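Local coordinates for protein metallopeptidase containing co-catalytic metalloactive site (Shewanella denitrificans OS217, PDB 3B2Y) that probably acts as a zinc-dependent metallocarboxypeptidase of the M14 family, hydrolysing its substrate at a metal site that holds nickel in this crystal, at residues G47-F52 and N110-K115; G74-E79 and T168-V173; L157-S162 and A232-S237; V180-P185 and V221-F226. All blocks are in the same frame, centred on the assembly; numbering follows the deposited sequence.

Interaction 1: G47-F52 and N110-K115; sequences GSVDSF and NPTGFK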
loop_
_atom_site.group_PDB
_atom_site.type_symbol
_atom_site.label_atom_id
_atom_site.label_comp_id
_atom_site.label_asym_id
_atom_site.label_seq_id
_atom_site.Cartn_x
_atom_site.Cartn_y
_atom_site.Cartn_z
ATOM N N GLY A 47 2.295 11.389 12.563
ATOM C CA GLY A 47 3.352 12.358 12.426
ATOM C C GLY A 47 3.050 13.262 11.261
ATOM O O GLY A 47 2.111 13.039 10.496
ATOM N N SER A 48 3.942 14.209 11.060
ATOM C CA SER A 48 3.791 15.195 9.989
ATOM C C SER A 48 5.135 15.707 9.537
ATOM O O SER A 48 6.050 15.819 10.353
ATOM C CB SER A 48 2.828 16.315 10.425
ATOM O OG SER A 48 3.345 17.356 11.174
ATOM N N VAL A 49 5.273 15.990 8.241
ATOM C CA VAL A 49 6.471 16.560 7.698
ATOM C C VAL A 49 6.069 17.565 6.619
ATOM O O VAL A 49 5.143 17.296 5.847
ATOM C CB VAL A 49 7.385 15.441 7.128
ATOM C CG1 VAL A 49 6.700 14.675 6.110
ATOM C CG2 VAL A 49 8.742 16.057 6.621
ATOM N N ASP A 50 6.716 18.730 6.618
ATOM C CA ASP A 50 6.470 19.774 5.629
ATOM C C ASP A 50 4.995 20.134 5.611
ATOM O O ASP A 50 4.429 20.400 4.560
ATOM C CB ASP A 50 6.972 19.352 4.247
ATOM C CG ASP A 50 8.470 19.437 4.112
ATOM O OD1 ASP A 50 9.146 20.010 5.018
ATOM O OD2 ASP A 50 8.987 18.984 3.064
ATOM N N SER A 51 4.389 20.142 6.803
ATOM C CA SER A 51 2.970 20.482 7.028
ATOM C C SER A 51 1.950 19.420 6.617
ATOM O O SER A 51 0.746 19.643 6.733
ATOM C CB SER A 51 2.630 21.832 6.376
ATOM O OG SER A 51 3.023 22.944 7.211
ATOM N N PHE A 52 2.406 18.272 6.111
ATOM C CA PHE A 52 1.539 17.181 5.694
ATOM C C PHE A 52 1.471 16.064 6.722
ATOM O O PHE A 52 2.485 15.502 7.088
ATOM C CB PHE A 52 2.038 16.554 4.406
ATOM C CG PHE A 52 2.267 17.508 3.288
ATOM C CD1 PHE A 52 1.217 18.201 2.740
ATOM C CD2 PHE A 52 3.548 17.695 2.774
ATOM C CE1 PHE A 52 1.414 19.102 1.695
ATOM C CE2 PHE A 52 3.748 18.584 1.733
ATOM C CZ PHE A 52 2.677 19.303 1.210
ATOM N N ASN A 110 4.651 8.868 2.629
ATOM C CA ASN A 110 5.691 9.739 2.117
ATOM C C ASN A 110 5.098 10.972 1.352
ATOM O O ASN A 110 5.135 11.069 0.143
ATOM C CB ASN A 110 6.552 8.950 1.177
ATOM C CG ASN A 110 7.727 9.750 0.612
ATOM O OD1 ASN A 110 8.057 10.863 1.032
ATOM N ND2 ASN A 110 8.391 9.133 -0.361
ATOM N N PRO A 111 4.471 11.875 2.080
ATOM C CA PRO A 111 3.859 13.009 1.327
ATOM C C PRO A 111 4.821 13.910 0.624
ATOM O O PRO A 111 4.488 14.415 -0.455
ATOM C CB PRO A 111 3.163 13.783 2.450
ATOM C CG PRO A 111 3.899 13.394 3.697
ATOM C CD PRO A 111 4.145 11.934 3.490
ATOM N N THR A 112 6.037 14.105 1.138
ATOM C CA THR A 112 6.999 14.979 0.419
ATOM C C THR A 112 7.455 14.377 -0.959
ATOM O O THR A 112 7.503 15.092 -1.944
ATOM C CB THR A 112 8.166 15.394 1.283
ATOM O OG1 THR A 112 9.025 14.282 1.555
ATOM C CG2 THR A 112 7.656 16.051 2.578
ATOM N N GLY A 113 7.660 13.063 -1.001
ATOM C CA GLY A 113 7.969 12.323 -2.215
ATOM C C GLY A 113 6.783 12.314 -3.177
ATOM O O GLY A 113 6.964 12.486 -4.393
ATOM N N PHE A 114 5.580 12.119 -2.646
ATOM C CA PHE A 114 4.342 12.106 -3.416
ATOM C C PHE A 114 4.168 13.468 -4.138
ATOM O O PHE A 114 3.860 13.492 -5.311
ATOM C CB PHE A 114 3.182 11.789 -2.501
ATOM C CG PHE A 114 1.844 11.722 -3.168
ATOM C CD1 PHE A 114 1.387 10.536 -3.733
ATOM C CD2 PHE A 114 0.999 12.813 -3.146
ATOM C CE1 PHE A 114 0.108 10.452 -4.282
ATOM C CE2 PHE A 114 -0.273 12.739 -3.695
ATOM C CZ PHE A 114 -0.713 11.543 -4.264
ATOM N N LYS A 115 4.339 14.562 -3.400
ATOM C CA LYS A 115 4.210 15.928 -3.956
ATOM C C LYS A 115 5.181 16.141 -5.107
ATOM O O LYS A 115 4.879 16.851 -6.089
ATOM C CB LYS A 115 4.430 16.976 -2.824
ATOM C CG LYS A 115 4.372 18.410 -3.268
ATOM C CD LYS A 115 4.517 19.353 -2.062
ATOM C CE LYS A 115 4.839 20.757 -2.513
ATOM N NZ LYS A 115 6.269 20.835 -2.896
#
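F52 packs on P111 where the beta hairpin of strands 42-49 and 52-58, closed by a type I' turn from V49 to F52, meets the start of helix 111-115. F52 carries most of the contact. Its CG stands anti to the carbonyl carbon (chi1 -53°), and the F52 and P111 side chains slide past each other in opposite directions, F52 CB to P111 CB 3.6 Å. Farther out, the aliphatic part of K115 crosses the phenyl at about a right angle, with K115 CD 3.8 Å from F52 CZ. V49 contributes CG1, which sits 3.9 Å from P111 CG and equally near T112 CG2. T112 CG2 touches V49 and D50 and lies near the plane of the F52 ring at its edge, while T112 OG1 turns to the backbone N of R122. R122 also forms a salt bridge with D50 OD2, so one arginine serves both sides of the contact; Y29 of helix 25-39 packs on both F52 and P111. The helix start is capped by N110, whose OD1 accepts from G113 N at 3.0 Å, the donor standing above the carbonyl plane. Where D50 crosses T112 at about a right angle, D50 OD2 lies 3.3 Å from T112 CG2.

Interaction 2: G74-E79 and T168-V173; sequences GFHGEE and TCHEDV. With NI (nickel (II) ion), chain C.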
loop_
_atom_site.group_PDB
_atom_site.type_symbol
_atom_site.label_atom_id
_atom_site.label_comp_id
_atom_site.label_asym_id
_atom_site.label_seq_id
_atom_site.Cartn_x
_atom_site.Cartn_y
_atom_site.Cartn_z
ATOM N N GLY A 74 1.726 4.589 -0.634
ATOM C CA GLY A 74 2.435 5.879 -0.709
ATOM C C GLY A 74 3.736 5.929 0.068
ATOM O O GLY A 74 4.097 6.959 0.559
ATOM N N PHE A 75 4.470 4.813 0.132
ATOM C CA PHE A 75 5.834 4.855 0.682
ATOM C C PHE A 75 6.793 5.501 -0.356
ATOM O O PHE A 75 7.790 6.101 0.035
ATOM C CB PHE A 75 6.331 3.426 0.985
ATOM C CG PHE A 75 5.811 2.878 2.280
ATOM C CD1 PHE A 75 4.555 2.294 2.365
ATOM C CD2 PHE A 75 6.571 3.000 3.433
ATOM C CE1 PHE A 75 4.069 1.853 3.610
ATOM C CE2 PHE A 75 6.112 2.520 4.668
ATOM C CZ PHE A 75 4.869 1.986 4.771
ATOM N N HIS A 76 6.531 5.267 -1.665
ATOM C CA HIS A 76 7.398 5.725 -2.737
ATOM C C HIS A 76 6.622 6.707 -3.587
ATOM O O HIS A 76 5.543 6.403 -4.098
ATOM C CB HIS A 76 7.934 4.553 -3.540
ATOM C CG HIS A 76 8.812 3.646 -2.746
ATOM N ND1 HIS A 76 8.724 2.286 -2.813
ATOM C CD2 HIS A 76 9.772 3.909 -1.821
ATOM C CE1 HIS A 76 9.621 1.736 -2.013
ATOM N NE2 HIS A 76 10.269 2.697 -1.395
ATOM N N GLY A 77 7.141 7.916 -3.701
ATOM C CA GLY A 77 6.363 8.974 -4.307
ATOM C C GLY A 77 6.100 8.888 -5.779
ATOM O O GLY A 77 5.151 9.474 -6.272
ATOM N N GLU A 78 6.922 8.141 -6.493
ATOM C CA GLU A 78 6.676 7.895 -7.923
ATOM C C GLU A 78 5.554 6.836 -8.113
ATOM O O GLU A 78 5.086 6.639 -9.226
ATOM C CB GLU A 78 7.968 7.510 -8.660
ATOM C CG GLU A 78 8.439 6.061 -8.715
ATOM C CD GLU A 78 9.017 5.569 -7.426
ATOM O OE1 GLU A 78 8.659 6.163 -6.397
ATOM O OE2 GLU A 78 9.792 4.572 -7.416
ATOM N N GLU A 79 5.177 6.146 -7.033
ATOM C CA GLU A 79 4.193 5.047 -7.081
ATOM C C GLU A 79 2.780 5.533 -6.755
ATOM O O GLU A 79 2.112 5.006 -5.886
ATOM C CB GLU A 79 4.655 3.942 -6.117
ATOM C CG GLU A 79 6.006 3.394 -6.582
ATOM C CD GLU A 79 6.634 2.323 -5.669
ATOM O OE1 GLU A 79 5.936 1.846 -4.760
ATOM O OE2 GLU A 79 7.875 2.055 -5.856
ATOM N N THR A 168 0.306 -3.867 1.207
ATOM C CA THR A 168 0.912 -2.641 0.726
ATOM C C THR A 168 0.767 -2.586 -0.794
ATOM O O THR A 168 0.941 -3.623 -1.555
ATOM C CB THR A 168 2.420 -2.530 1.095
ATOM O OG1 THR A 168 3.132 -3.630 0.537
ATOM C CG2 THR A 168 2.636 -2.583 2.559
ATOM N N CYS A 169 0.443 -1.386 -1.252
ATOM C CA CYS A 169 0.189 -1.166 -2.660
ATOM C C CYS A 169 1.285 -0.311 -3.223
ATOM O O CYS A 169 1.290 0.920 -3.028
ATOM C CB CYS A 169 -1.155 -0.469 -2.818
ATOM S SG CYS A 169 -2.463 -1.723 -2.430
ATOM N N HIS A 170 2.201 -0.980 -3.889
ATOM C CA HIS A 170 3.283 -0.382 -4.626
ATOM C C HIS A 170 3.160 -0.402 -6.163
ATOM O O HIS A 170 2.252 -0.988 -6.780
ATOM C CB HIS A 170 4.601 -1.091 -4.233
ATOM C CG HIS A 170 5.063 -0.782 -2.826
ATOM N ND1 HIS A 170 6.243 -0.114 -2.542
ATOM C CD2 HIS A 170 4.518 -1.102 -1.632
ATOM C CE1 HIS A 170 6.366 0.009 -1.229
ATOM N NE2 HIS A 170 5.344 -0.597 -0.654
ATOM N N GLU A 171 4.130 0.224 -6.795
ATOM C CA GLU A 171 4.241 0.132 -8.225
ATOM C C GLU A 171 5.688 -0.065 -8.599
ATOM O O GLU A 171 6.601 0.374 -7.901
ATOM C CB GLU A 171 3.736 1.387 -8.925
ATOM C CG GLU A 171 2.347 1.936 -8.542
ATOM C CD GLU A 171 1.751 2.763 -9.696
ATOM O OE1 GLU A 171 1.219 2.124 -10.643
ATOM O OE2 GLU A 171 1.783 4.042 -9.638
ATOM N N ASP A 172 5.888 -0.661 -9.736
ATOM C CA ASP A 172 7.218 -0.785 -10.299
ATOM C C ASP A 172 7.234 0.108 -11.543
ATOM O O ASP A 172 6.721 -0.259 -12.626
ATOM C CB ASP A 172 7.528 -2.234 -10.583
ATOM C CG ASP A 172 9.002 -2.460 -10.950
ATOM O OD1 ASP A 172 9.590 -1.547 -11.568
ATOM O OD2 ASP A 172 9.542 -3.549 -10.624
ATOM N N VAL A 173 7.877 1.262 -11.403
ATOM C CA VAL A 173 7.606 2.402 -12.310
ATOM C C VAL A 173 7.994 2.159 -13.751
ATOM O O VAL A 173 7.383 2.702 -14.668
ATOM C CB VAL A 173 8.253 3.737 -11.778
ATOM C CG1 VAL A 173 9.778 3.669 -11.844
ATOM C CG2 VAL A 173 7.751 4.929 -12.560
HETATM NI NI NI C . 7.610 0.818 -4.047
HETATM O O HOH W 1 2.113 3.574 -3.606
HETATM O O HOH W 2 9.018 2.007 -8.770
HETATM O O HOH W 3 7.828 -0.719 -5.747
HETATM O O HOH W 4 9.030 -0.309 -3.984
#
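E79 reaches from the 74-79 loop to strand 168-172, where H170 and a nickel ion meet its tip. Its CB packs on E171, 3.9 Å from E171 CG. CG, set anti to the carbonyl carbon (chi1 -62°), lies 3.3 Å from E171 O, and the chain then runs extended to the carboxylate. Both oxygens bind nickel, E79 OE1 at 2.1 Å and E79 OE2 at 2.2 Å. OE1 also accepts from E171 N in a nearly straight bond (3.2 Å, 167°) from above the carboxylate plane. H76 ND1 and H170 ND1 complete the protein ligands, each 2.2 Å from nickel, their ring planes 71° apart. This His-x-x-Glu plus His set is the metal site of M14 metallopeptidases, which use zinc. Water 3 lies 2.3 Å from nickel; water 4 is too close to both, its place doubtful. H76 NE2 bonds to N126 OD1, which would help set the ring's rotation. Farther along both segments, E78 CG touches V173 CB; E78 OE2 forms a salt bridge with R119, the arginine that also bonds E79 OE2. Water 2 accepts from V173 N within donating distance of E78 OE2 and E171 O. Water 1 ties G74 N and E79 O to C169 O, which lies 2.8 Å from it.

Interaction 3: L157-S162 and A232-S237; sequences LLCAAS and AFLVRS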
loop_
_atom_site.group_PDB
_atom_site.type_symbol
_atom_site.label_atom_id
_atom_site.label_comp_id
_atom_site.label_asym_id
_atom_site.label_seq_id
_atom_site.Cartn_x
_atom_site.Cartn_y
_atom_site.Cartn_z
ATOM N N LEU A 157 0.659 -0.213 17.704
ATOM C CA LEU A 157 -0.629 0.130 17.092
ATOM C C LEU A 157 -0.667 -0.500 15.683
ATOM O O LEU A 157 -1.664 -1.118 15.295
ATOM C CB LEU A 157 -0.786 1.624 17.056
ATOM C CG LEU A 157 -2.023 2.162 16.367
ATOM C CD1 LEU A 157 -3.235 1.813 17.198
ATOM C CD2 LEU A 157 -1.860 3.620 16.110
ATOM N N LEU A 158 0.434 -0.429 14.937
ATOM C CA LEU A 158 0.453 -0.943 13.578
ATOM C C LEU A 158 0.428 -2.486 13.535
ATOM O O LEU A 158 -0.160 -3.072 12.632
ATOM C CB LEU A 158 1.671 -0.427 12.823
ATOM C CG LEU A 158 1.481 1.075 12.569
ATOM C CD1 LEU A 158 2.826 1.661 12.086
ATOM C CD2 LEU A 158 0.322 1.389 11.603
ATOM N N CYS A 159 1.117 -3.114 14.472
ATOM C CA CYS A 159 1.096 -4.569 14.623
ATOM C C CYS A 159 -0.327 -5.049 14.970
ATOM O O CYS A 159 -0.835 -5.979 14.339
ATOM C CB CYS A 159 2.149 -5.006 15.626
ATOM S SG CYS A 159 3.822 -4.748 14.903
ATOM N N ALA A 160 -0.973 -4.403 15.926
ATOM C CA ALA A 160 -2.420 -4.676 16.228
ATOM C C ALA A 160 -3.304 -4.580 14.965
ATOM O O ALA A 160 -4.180 -5.460 14.707
ATOM C CB ALA A 160 -2.961 -3.714 17.331
ATOM N N ALA A 161 -3.039 -3.542 14.167
ATOM C CA ALA A 161 -3.844 -3.242 12.960
ATOM C C ALA A 161 -3.705 -4.262 11.845
ATOM O O ALA A 161 -4.604 -4.379 11.003
ATOM C CB ALA A 161 -3.557 -1.759 12.473
ATOM N N SER A 162 -2.630 -5.059 11.869
ATOM C CA SER A 162 -2.253 -5.914 10.707
ATOM C C SER A 162 -2.259 -7.373 11.148
ATOM O O SER A 162 -1.793 -8.242 10.401
ATOM C CB SER A 162 -0.866 -5.519 10.190
ATOM O OG SER A 162 0.044 -5.502 11.292
ATOM N N ALA A 232 7.625 -6.799 5.659
ATOM C CA ALA A 232 8.359 -7.936 6.261
ATOM C C ALA A 232 8.447 -7.776 7.769
ATOM O O ALA A 232 8.371 -8.765 8.519
ATOM C CB ALA A 232 9.762 -8.108 5.649
ATOM N N PHE A 233 8.690 -6.553 8.203
ATOM C CA PHE A 233 8.638 -6.159 9.629
ATOM C C PHE A 233 7.316 -6.591 10.301
ATOM O O PHE A 233 7.306 -7.219 11.360
ATOM C CB PHE A 233 8.803 -4.626 9.795
ATOM C CG PHE A 233 8.582 -4.164 11.187
ATOM C CD1 PHE A 233 9.554 -4.408 12.158
ATOM C CD2 PHE A 233 7.379 -3.521 11.585
ATOM C CE1 PHE A 233 9.337 -4.017 13.497
ATOM C CE2 PHE A 233 7.158 -3.136 12.924
ATOM C CZ PHE A 233 8.162 -3.349 13.873
ATOM N N LEU A 234 6.199 -6.264 9.684
ATOM C CA LEU A 234 4.925 -6.631 10.279
ATOM C C LEU A 234 4.738 -8.190 10.314
ATOM O O LEU A 234 4.156 -8.694 11.227
ATOM C CB LEU A 234 3.769 -5.927 9.643
ATOM C CG LEU A 234 3.749 -4.425 9.583
ATOM C CD1 LEU A 234 2.622 -3.996 8.701
ATOM C CD2 LEU A 234 3.571 -3.958 10.986
ATOM N N VAL A 235 5.260 -8.920 9.325
ATOM C CA VAL A 235 5.213 -10.367 9.347
ATOM C C VAL A 235 6.074 -10.910 10.485
ATOM O O VAL A 235 5.659 -11.804 11.235
ATOM C CB VAL A 235 5.585 -10.910 7.969
ATOM C CG1 VAL A 235 5.790 -12.455 7.988
ATOM C CG2 VAL A 235 4.472 -10.415 6.932
ATOM N N ARG A 236 7.296 -10.425 10.616
ATOM C CA ARG A 236 8.191 -10.896 11.711
ATOM C C ARG A 236 7.504 -10.574 13.063
ATOM O O ARG A 236 7.672 -11.272 14.060
ATOM C CB ARG A 236 9.500 -10.147 11.626
ATOM C CG ARG A 236 10.346 -10.531 10.473
ATOM C CD ARG A 236 11.787 -10.134 10.761
ATOM N NE ARG A 236 12.639 -10.309 9.585
ATOM C CZ ARG A 236 12.876 -9.362 8.676
ATOM N NH1 ARG A 236 12.339 -8.144 8.800
ATOM N NH2 ARG A 236 13.667 -9.641 7.645
ATOM N N SER A 237 6.695 -9.540 13.058
ATOM C CA SER A 237 6.024 -9.053 14.274
ATOM C C SER A 237 4.710 -9.807 14.528
ATOM O O SER A 237 4.033 -9.545 15.526
ATOM C CB SER A 237 5.774 -7.560 14.152
ATOM O OG SER A 237 7.024 -6.848 14.083
HETATM O O HOH W 5 0.969 -8.635 14.766
HETATM O O HOH W 6 1.754 -7.357 12.565
#
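Two helix ends of the alpha/beta fold, the last turns of 155-161 and 230-236, meet here beside strand 68-73, whose L70 touches both S162 and L234. The short axes pass 10.1 Å apart at a crossing angle of -79°, so a few side chains near C159 and L234 make the whole contact. C159 is central: its SG, anti to the carbonyl carbon (chi1 -70°), lies 3.5 Å from S237 CB and 4.0 Å from L234 CD2. The same sulfur approaches the F233 ring obliquely, 4.2 Å from F233 CE2, a sulfur-aromatic contact. L234 directs its two methyls at S162, with CD2 also near L158 CB. Both serines turn their hydroxyls back onto their own helices. S162 OG donates to L158 O at 2.8 Å, and S237 OG donates to F233 O, also at 2.8 Å. S237 OG comes to rest over the centre of the F233 ring, and F233 O receives S237 OG and S237 N from opposite faces of its plane. Water 6 donates to S162 OG and probably to L234 O; water 5 lies between C159 O and S237 O at longer range and may bridge them. With the two serine hydroxyls satisfied by their own helices, and S162 OG also by water, the direct contact is van der Waals and sulfur-aromatic and needs no polar pairing across it.

Interaction 4: V180-P185 and V221-F226; sequences VYSFEP and VIFNHF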
loop_
_atom_site.group_PDB
_atom_site.type_symbol
_atom_site.label_atom_id
_atom_site.label_comp_id
_atom_site.label_asym_id
_atom_site.label_seq_id
_atom_site.Cartn_x
_atom_site.Cartn_y
_atom_site.Cartn_z
ATOM N N VAL A 180 3.309 -9.674 -7.535
ATOM C CA VAL A 180 2.990 -9.518 -6.150
ATOM C C VAL A 180 4.063 -10.194 -5.280
ATOM O O VAL A 180 4.485 -11.322 -5.550
ATOM C CB VAL A 180 1.614 -10.115 -5.820
ATOM C CG1 VAL A 180 1.568 -11.671 -6.061
ATOM C CG2 VAL A 180 1.319 -9.823 -4.385
ATOM N N TYR A 181 4.517 -9.504 -4.246
ATOM C CA TYR A 181 5.284 -10.161 -3.189
ATOM C C TYR A 181 4.313 -10.750 -2.183
ATOM O O TYR A 181 3.366 -10.093 -1.811
ATOM C CB TYR A 181 6.099 -9.135 -2.417
ATOM C CG TYR A 181 7.209 -8.470 -3.157
ATOM C CD1 TYR A 181 6.994 -7.313 -3.903
ATOM C CD2 TYR A 181 8.489 -8.959 -3.065
ATOM C CE1 TYR A 181 8.023 -6.694 -4.542
ATOM C CE2 TYR A 181 9.531 -8.339 -3.679
ATOM C CZ TYR A 181 9.313 -7.217 -4.421
ATOM O OH TYR A 181 10.400 -6.632 -5.060
ATOM N N SER A 182 4.553 -11.936 -1.671
ATOM C CA SER A 182 3.645 -12.477 -0.664
ATOM C C SER A 182 4.388 -13.209 0.462
ATOM O O SER A 182 5.477 -13.713 0.261
ATOM C CB SER A 182 2.596 -13.395 -1.328
ATOM O OG SER A 182 3.080 -14.675 -1.484
ATOM N N PHE A 183 3.749 -13.270 1.627
ATOM C CA PHE A 183 4.248 -13.957 2.834
ATOM C C PHE A 183 3.070 -14.751 3.418
ATOM O O PHE A 183 2.018 -14.194 3.712
ATOM C CB PHE A 183 4.785 -12.954 3.870
ATOM C CG PHE A 183 5.801 -11.941 3.319
ATOM C CD1 PHE A 183 5.390 -10.871 2.517
ATOM C CD2 PHE A 183 7.127 -12.071 3.592
ATOM C CE1 PHE A 183 6.303 -9.960 2.025
ATOM C CE2 PHE A 183 8.021 -11.175 3.097
ATOM C CZ PHE A 183 7.601 -10.115 2.321
ATOM N N GLU A 184 3.243 -16.064 3.527
ATOM C CA GLU A 184 2.313 -16.944 4.241
ATOM C C GLU A 184 3.141 -17.897 5.080
ATOM O O GLU A 184 4.280 -18.226 4.701
ATOM C CB GLU A 184 1.436 -17.770 3.278
ATOM C CG GLU A 184 0.691 -16.904 2.241
ATOM C CD GLU A 184 -0.386 -17.665 1.478
ATOM O OE1 GLU A 184 -1.037 -18.559 2.064
ATOM O OE2 GLU A 184 -0.581 -17.376 0.278
ATOM N N PRO A 185 2.572 -18.396 6.190
ATOM C CA PRO A 185 3.286 -19.382 7.008
ATOM C C PRO A 185 3.119 -20.801 6.449
ATOM O O PRO A 185 2.622 -21.682 7.136
ATOM C CB PRO A 185 2.612 -19.235 8.376
ATOM C CG PRO A 185 1.182 -18.950 8.029
ATOM C CD PRO A 185 1.252 -18.089 6.755
ATOM N N VAL A 221 4.480 -14.190 -8.687
ATOM C CA VAL A 221 4.563 -14.155 -7.238
ATOM C C VAL A 221 6.027 -14.235 -6.828
ATOM O O VAL A 221 6.800 -14.990 -7.442
ATOM C CB VAL A 221 3.765 -15.313 -6.618
ATOM C CG1 VAL A 221 3.953 -15.350 -5.102
ATOM C CG2 VAL A 221 2.273 -15.131 -6.951
ATOM N N ILE A 222 6.422 -13.369 -5.886
ATOM C CA ILE A 222 7.681 -13.529 -5.144
ATOM C C ILE A 222 7.307 -13.915 -3.712
ATOM O O ILE A 222 6.646 -13.142 -3.021
ATOM C CB ILE A 222 8.495 -12.217 -5.155
ATOM C CG1 ILE A 222 9.024 -11.922 -6.559
ATOM C CG2 ILE A 222 9.651 -12.244 -4.118
ATOM C CD1 ILE A 222 8.904 -10.376 -6.903
ATOM N N PHE A 223 7.739 -15.090 -3.265
ATOM C CA PHE A 223 7.191 -15.650 -2.039
ATOM C C PHE A 223 8.173 -15.687 -0.852
ATOM O O PHE A 223 9.261 -16.247 -0.937
ATOM C CB PHE A 223 6.687 -17.052 -2.344
ATOM C CG PHE A 223 5.919 -17.678 -1.228
ATOM C CD1 PHE A 223 4.740 -17.128 -0.800
ATOM C CD2 PHE A 223 6.359 -18.873 -0.646
ATOM C CE1 PHE A 223 4.003 -17.721 0.214
ATOM C CE2 PHE A 223 5.626 -19.458 0.372
ATOM C CZ PHE A 223 4.443 -18.851 0.798
ATOM N N ASN A 224 7.762 -15.085 0.260
ATOM C CA ASN A 224 8.509 -15.183 1.502
ATOM C C ASN A 224 9.939 -14.694 1.369
ATOM O O ASN A 224 10.849 -15.266 1.949
ATOM C CB ASN A 224 8.468 -16.597 2.084
ATOM C CG ASN A 224 7.195 -16.866 2.903
ATOM O OD1 ASN A 224 6.442 -15.954 3.225
ATOM N ND2 ASN A 224 6.989 -18.111 3.263
ATOM N N HIS A 225 10.108 -13.609 0.628
ATOM C CA HIS A 225 11.401 -12.948 0.499
ATOM C C HIS A 225 11.480 -11.837 1.582
ATOM O O HIS A 225 10.893 -10.807 1.431
ATOM C CB HIS A 225 11.513 -12.326 -0.895
ATOM C CG HIS A 225 12.724 -11.454 -1.080
ATOM N ND1 HIS A 225 13.951 -11.954 -1.468
ATOM C CD2 HIS A 225 12.890 -10.109 -0.935
ATOM C CE1 HIS A 225 14.821 -10.958 -1.557
ATOM N NE2 HIS A 225 14.207 -9.828 -1.228
ATOM N N PHE A 226 12.197 -12.089 2.653
ATOM C CA PHE A 226 12.341 -11.116 3.723
ATOM C C PHE A 226 13.456 -10.112 3.504
ATOM O O PHE A 226 14.518 -10.432 3.081
ATOM C CB PHE A 226 12.452 -11.776 5.068
ATOM C CG PHE A 226 11.215 -12.459 5.506
ATOM C CD1 PHE A 226 10.876 -13.687 5.016
ATOM C CD2 PHE A 226 10.371 -11.879 6.426
ATOM C CE1 PHE A 226 9.735 -14.307 5.410
ATOM C CE2 PHE A 226 9.249 -12.515 6.809
ATOM C CZ PHE A 226 8.938 -13.732 6.302
HETATM O O HOH W 7 7.819 -12.028 -0.401
#
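Y181 and I222 lie side by side, pointing the same way, and their packing forms an apolar patch on one face of the sheet. I222 CG2 touches Y181 CD2 at 3.6 Å, and I222 CD1 sits over a face of the ring in a CH-pi contact, 19° off the ring normal. On the other face V180 CG1 meets V221 CG2 at 3.6 Å. Next along this face, S182 OG lies in the plane of the F223 ring at its edge, 3.0 Å from F223 CD1; the hydroxyl has its polar partner in S193. Farther along the chain, F183 turns its edge to the face of F226 in a T-shaped pair, centroids 5.0 Å apart and planes at 72°, with V235 of helix 230-236 packing on both. Three backbone bonds join the segments: I222 N to V180 O, S182 N to I222 O, and N224 N to S182 O, the last nearly straight at 2.7 Å. Water 7 donates to S182 O, accepts from H225 N and lies over one face of the F183 ring. At the polar edge N224 ND2 donates to E184 O at 3.1 Å, with E184 O in the amide plane, whereas E184 N gives OD1 only a weak bond. E184 OE2 turns away to S193 OG and G190 N. Y181 also packs against E246, the predicted proton donor/acceptor. Strands 179-183 and 221-223 are parallel neighbours, and helix 191-201 in their connection packs on V180, V221 and F223: a beta-alpha-beta unit at the border of the mixed sheet.

Interaction 2 holds the nickel ion. Interaction 1, centred 15 Å away, touches it directly: N110, which caps helix 111-115, gives probable hydrogen bonds from its N to G74 O (2.9 Å) and from ND2 to F75 O (3.1 Å), tying that helix start to the metal-binding loop. Interactions 2 and 4 share the mixed sheet, with centres 17 Å apart; the Y181 side chain is about 8 Å from the nickel, and E246 lies near both Y181 and H170. Interaction 3 is centred 19 Å from interaction 2, nearest atoms about 6 Å apart without touching, away from the active site. Interactions 3 and 4 touch through F226 and F183, both packed on V235.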